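Local structure of biphenyl 2,3-Dioxygenase Beta Subunit (Sphingobium yanoikuyae, 2GBW) at residues I6-Y20 / V106-S120. The protein is the beta subunit of a ring-hydroxylating dioxygenase, an enzyme of the kind that probably adds both atoms of dioxygen to an aromatic ring. Numbering follows the deposited sequence.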
# COMPACT_ATOMS: atom_id res chain seq x y z
N ILE B 6 16.76 28.25 -28.09
CA ILE B 6 16.69 29.51 -27.34
C ILE B 6 15.64 29.51 -26.21
O ILE B 6 14.45 29.54 -26.49
CB ILE B 6 16.35 30.68 -28.29
CG1 ILE B 6 17.23 30.67 -29.56
CG2 ILE B 6 16.46 32.04 -27.56
CD1 ILE B 6 18.65 30.27 -29.32
N PRO B 7 16.07 29.52 -24.93
CA PRO B 7 15.07 29.66 -23.87
C PRO B 7 14.34 30.97 -23.93
O PRO B 7 14.87 31.99 -24.43
CB PRO B 7 15.90 29.60 -22.59
CG PRO B 7 17.12 28.77 -23.01
CD PRO B 7 17.42 29.39 -24.35
N VAL B 8 13.12 30.95 -23.41
CA VAL B 8 12.28 32.15 -23.44
C VAL B 8 12.75 33.20 -22.44
O VAL B 8 13.50 32.91 -21.49
CB VAL B 8 10.80 31.83 -23.17
CG1 VAL B 8 10.26 30.91 -24.29
CG2 VAL B 8 10.64 31.23 -21.78
N THR B 9 12.33 34.43 -22.67
CA THR B 9 12.61 35.48 -21.70
C THR B 9 11.81 35.20 -20.42
O THR B 9 10.79 34.45 -20.45
CB THR B 9 12.23 36.86 -22.21
OG1 THR B 9 10.79 36.98 -22.17
CG2 THR B 9 12.80 37.11 -23.63
N PRO B 10 12.24 35.77 -19.28
CA PRO B 10 11.47 35.63 -18.04
C PRO B 10 10.00 36.08 -18.14
O PRO B 10 9.12 35.41 -17.58
CB PRO B 10 12.25 36.51 -17.05
CG PRO B 10 13.68 36.45 -17.57
CD PRO B 10 13.45 36.59 -19.07
N ASP B 11 9.74 37.19 -18.86
CA ASP B 11 8.36 37.66 -19.03
C ASP B 11 7.52 36.64 -19.81
O ASP B 11 6.36 36.38 -19.43
CB ASP B 11 8.30 39.05 -19.64
CG ASP B 11 8.74 40.14 -18.67
OD1 ASP B 11 8.79 39.96 -17.44
OD2 ASP B 11 9.09 41.24 -19.15
N VAL B 12 8.08 36.04 -20.86
CA VAL B 12 7.33 35.05 -21.61
C VAL B 12 7.19 33.81 -20.78
O VAL B 12 6.12 33.20 -20.75
CB VAL B 12 7.98 34.72 -22.96
CG1 VAL B 12 7.28 33.45 -23.58
CG2 VAL B 12 7.89 35.96 -23.85
N HIS B 13 8.25 33.43 -20.06
CA HIS B 13 8.13 32.35 -19.10
C HIS B 13 6.94 32.50 -18.12
O HIS B 13 6.19 31.56 -17.90
CB HIS B 13 9.39 32.18 -18.26
CG HIS B 13 9.35 30.94 -17.42
ND1 HIS B 13 8.76 30.88 -16.16
CD2 HIS B 13 9.76 29.68 -17.70
CE1 HIS B 13 8.87 29.64 -15.70
NE2 HIS B 13 9.49 28.91 -16.60
N TYR B 14 6.83 33.68 -17.52
CA TYR B 14 5.74 33.96 -16.59
C TYR B 14 4.40 33.75 -17.27
O TYR B 14 3.48 33.10 -16.74
CB TYR B 14 5.79 35.42 -16.08
CG TYR B 14 4.61 35.66 -15.17
CD1 TYR B 14 4.71 35.37 -13.81
CD2 TYR B 14 3.38 36.10 -15.67
CE1 TYR B 14 3.64 35.56 -12.97
CE2 TYR B 14 2.29 36.31 -14.83
CZ TYR B 14 2.42 36.01 -13.48
OH TYR B 14 1.37 36.15 -12.58
N ASP B 15 4.29 34.24 -18.49
CA ASP B 15 3.00 34.14 -19.20
C ASP B 15 2.61 32.69 -19.50
O ASP B 15 1.43 32.33 -19.43
CB ASP B 15 3.09 34.96 -20.46
CG ASP B 15 3.02 36.44 -20.18
OD1 ASP B 15 2.66 36.88 -19.06
OD2 ASP B 15 3.29 37.17 -21.13
N ILE B 16 3.59 31.85 -19.78
CA ILE B 16 3.33 30.42 -20.04
C ILE B 16 2.92 29.73 -18.76
O ILE B 16 1.98 28.96 -18.73
CB ILE B 16 4.58 29.77 -20.67
CG1 ILE B 16 4.83 30.29 -22.09
CG2 ILE B 16 4.39 28.24 -20.69
CD1 ILE B 16 6.26 29.88 -22.68
N GLU B 17 3.59 30.01 -17.65
CA GLU B 17 3.19 29.48 -16.36
C GLU B 17 1.74 29.88 -15.97
O GLU B 17 0.98 29.05 -15.43
CB GLU B 17 4.18 29.93 -15.30
CG GLU B 17 5.52 29.19 -15.42
CD GLU B 17 5.89 28.31 -14.25
OE1 GLU B 17 5.00 27.65 -13.64
OE2 GLU B 17 7.12 28.25 -13.96
N ALA B 18 1.41 31.16 -16.17
CA ALA B 18 0.09 31.66 -15.88
C ALA B 18 -1.00 30.97 -16.74
O ALA B 18 -2.05 30.61 -16.24
CB ALA B 18 0.06 33.18 -16.07
N HIS B 19 -0.70 30.75 -18.03
CA HIS B 19 -1.53 29.95 -18.91
C HIS B 19 -1.75 28.51 -18.37
O HIS B 19 -2.88 28.06 -18.30
CB HIS B 19 -0.89 29.85 -20.31
CG HIS B 19 -1.56 28.88 -21.23
ND1 HIS B 19 -2.65 29.23 -22.01
CD2 HIS B 19 -1.35 27.56 -21.44
CE1 HIS B 19 -3.06 28.16 -22.67
NE2 HIS B 19 -2.28 27.15 -22.36
N TYR B 20 -0.67 27.84 -18.00
CA TYR B 20 -0.75 26.51 -17.43
C TYR B 20 -1.53 26.47 -16.12
O TYR B 20 -2.30 25.55 -15.89
CB TYR B 20 0.65 25.91 -17.25
CG TYR B 20 1.26 25.28 -18.48
CD1 TYR B 20 0.50 24.97 -19.60
CD2 TYR B 20 2.61 24.98 -18.52
CE1 TYR B 20 1.08 24.39 -20.71
CE2 TYR B 20 3.18 24.40 -19.62
CZ TYR B 20 2.42 24.10 -20.72
OH TYR B 20 3.00 23.53 -21.82
N VAL B 106 8.59 23.83 -15.59
CA VAL B 106 8.18 24.34 -16.89
C VAL B 106 9.42 24.98 -17.54
O VAL B 106 10.05 25.84 -16.96
CB VAL B 106 7.06 25.40 -16.72
CG1 VAL B 106 6.75 26.13 -18.03
CG2 VAL B 106 5.82 24.78 -16.18
N GLU B 107 9.80 24.51 -18.73
CA GLU B 107 10.90 25.09 -19.47
C GLU B 107 10.41 25.29 -20.88
O GLU B 107 9.96 24.35 -21.52
CB GLU B 107 12.12 24.19 -19.45
CG GLU B 107 12.84 24.15 -18.08
CD GLU B 107 14.09 23.28 -18.15
OE1 GLU B 107 13.92 22.04 -18.19
OE2 GLU B 107 15.21 23.80 -18.10
N ALA B 108 10.51 26.52 -21.35
CA ALA B 108 10.03 26.91 -22.67
C ALA B 108 11.17 27.42 -23.55
O ALA B 108 12.11 28.07 -23.07
CB ALA B 108 8.98 27.99 -22.52
N PHE B 109 11.04 27.15 -24.85
CA PHE B 109 12.10 27.45 -25.83
C PHE B 109 11.41 28.00 -27.06
O PHE B 109 10.39 27.49 -27.46
CB PHE B 109 12.87 26.18 -26.24
CG PHE B 109 13.52 25.45 -25.07
CD1 PHE B 109 14.81 25.79 -24.68
CD2 PHE B 109 12.85 24.50 -24.34
CE1 PHE B 109 15.44 25.18 -23.64
CE2 PHE B 109 13.48 23.86 -23.26
CZ PHE B 109 14.79 24.23 -22.92
N GLU B 110 11.97 29.07 -27.64
CA GLU B 110 11.42 29.66 -28.90
C GLU B 110 11.73 28.69 -30.05
O GLU B 110 12.90 28.34 -30.29
CB GLU B 110 12.04 31.05 -29.16
CG GLU B 110 11.66 32.16 -28.13
CD GLU B 110 10.19 32.68 -28.22
OE1 GLU B 110 9.53 32.49 -29.27
OE2 GLU B 110 9.72 33.34 -27.25
N ALA B 111 10.72 28.29 -30.81
CA ALA B 111 10.88 27.11 -31.68
C ALA B 111 10.82 27.46 -33.15
O ALA B 111 10.95 26.59 -34.02
CB ALA B 111 9.84 26.09 -31.37
N GLY B 112 10.57 28.71 -33.44
CA GLY B 112 10.43 29.15 -34.81
C GLY B 112 8.98 29.34 -35.19
O GLY B 112 8.08 28.68 -34.63
N ASN B 113 8.77 30.25 -36.15
CA ASN B 113 7.43 30.68 -36.55
C ASN B 113 6.58 31.24 -35.38
O ASN B 113 5.35 31.14 -35.40
CB ASN B 113 6.69 29.50 -37.21
CG ASN B 113 5.49 29.95 -38.00
OD1 ASN B 113 5.52 31.02 -38.59
ND2 ASN B 113 4.41 29.16 -38.00
N GLY B 114 7.22 31.80 -34.36
CA GLY B 114 6.50 32.29 -33.17
C GLY B 114 5.99 31.20 -32.23
O GLY B 114 5.31 31.49 -31.23
N GLU B 115 6.34 29.95 -32.52
CA GLU B 115 5.81 28.83 -31.76
C GLU B 115 6.78 28.54 -30.64
O GLU B 115 7.95 28.96 -30.70
CB GLU B 115 5.64 27.61 -32.66
CG GLU B 115 4.88 27.97 -33.98
CD GLU B 115 4.85 26.82 -35.00
OE1 GLU B 115 5.62 25.84 -34.86
OE2 GLU B 115 4.02 26.90 -35.94
N LEU B 116 6.27 27.87 -29.60
CA LEU B 116 7.03 27.60 -28.38
C LEU B 116 7.03 26.13 -28.10
O LEU B 116 5.97 25.49 -28.13
CB LEU B 116 6.40 28.32 -27.19
CG LEU B 116 6.42 29.84 -27.27
CD1 LEU B 116 5.38 30.36 -26.31
CD2 LEU B 116 7.83 30.29 -26.94
N ASP B 117 8.20 25.59 -27.81
CA ASP B 117 8.33 24.23 -27.33
C ASP B 117 8.43 24.33 -25.83
O ASP B 117 9.32 24.99 -25.30
CB ASP B 117 9.59 23.54 -27.86
CG ASP B 117 9.53 23.25 -29.35
OD1 ASP B 117 8.46 22.89 -29.85
OD2 ASP B 117 10.58 23.36 -30.02
N VAL B 118 7.54 23.61 -25.17
CA VAL B 118 7.39 23.66 -23.70
C VAL B 118 7.39 22.28 -23.03
O VAL B 118 6.52 21.41 -23.29
CB VAL B 118 6.13 24.46 -23.28
CG1 VAL B 118 6.15 24.73 -21.75
CG2 VAL B 118 6.01 25.76 -24.10
N LEU B 119 8.35 22.10 -22.14
CA LEU B 119 8.48 20.92 -21.31
C LEU B 119 7.91 21.21 -19.91
O LEU B 119 8.09 22.28 -19.34
CB LEU B 119 9.94 20.52 -21.18
CG LEU B 119 10.69 20.29 -22.50
CD1 LEU B 119 12.20 20.21 -22.21
CD2 LEU B 119 10.16 19.03 -23.15
N SER B 120 7.27 20.22 -19.32
CA SER B 120 6.84 20.33 -17.92
C SER B 120 6.69 18.92 -17.30
O SER B 120 6.48 17.93 -18.02
CB SER B 120 5.55 21.15 -17.84
OG SER B 120 4.54 20.54 -18.61
O HOH W 1 11.24 34.68 -25.44
O HOH W 2 7.88 25.64 -13.38
O HOH W 3 4.64 21.37 -21.14
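Y20 OH is gripped by D142 and by a water that also holds V118 O. D142 OD2 is hydrogen-bonded to Y20 OH, and the water donates to Y20 OH at 2.8 Å. The same water donates to V118 O and is bonded to S120 OG, so it joins helix 10-20 to strand 115-120; R140 also bonds S120 OG. Y20 OH also lies 3.4 Å from V118 CG1, while V106 CG2 sits at the edge of the tyrosine ring.

H13 reaches strand 106-112 directly. With CG anti to the backbone N (chi1 -171°), its ring turns to the strand, and H13 NE2 donates to V106 O at 3.1 Å. The oxygen lies in the ring plane, but the donor stands well above the carbonyl plane. A phenylalanine here would probably leave V106 O without this donor and the helix without its direct bond to the strand. The H13 ring also meets Y14 of a neighbouring subunit edge-to-face.

I16 fills the middle. I16 CD1 presses tightly on A108 CB (3.3 Å) and touches L116 CD1, while CG2 lies by V106 and V118. V8 CG1 packs on A108 CB and L116 CD2.

At the N-terminal end, E110 N donates to I6 O at 2.8 Å and V8 N to A108 O at 3.1 Å. T9 then N-caps helix 10-20.

An N-terminal helix laid across a strongly curved sheet is characteristic of the NTF2-like fold, to which ring-hydroxylating dioxygenase beta subunits belong.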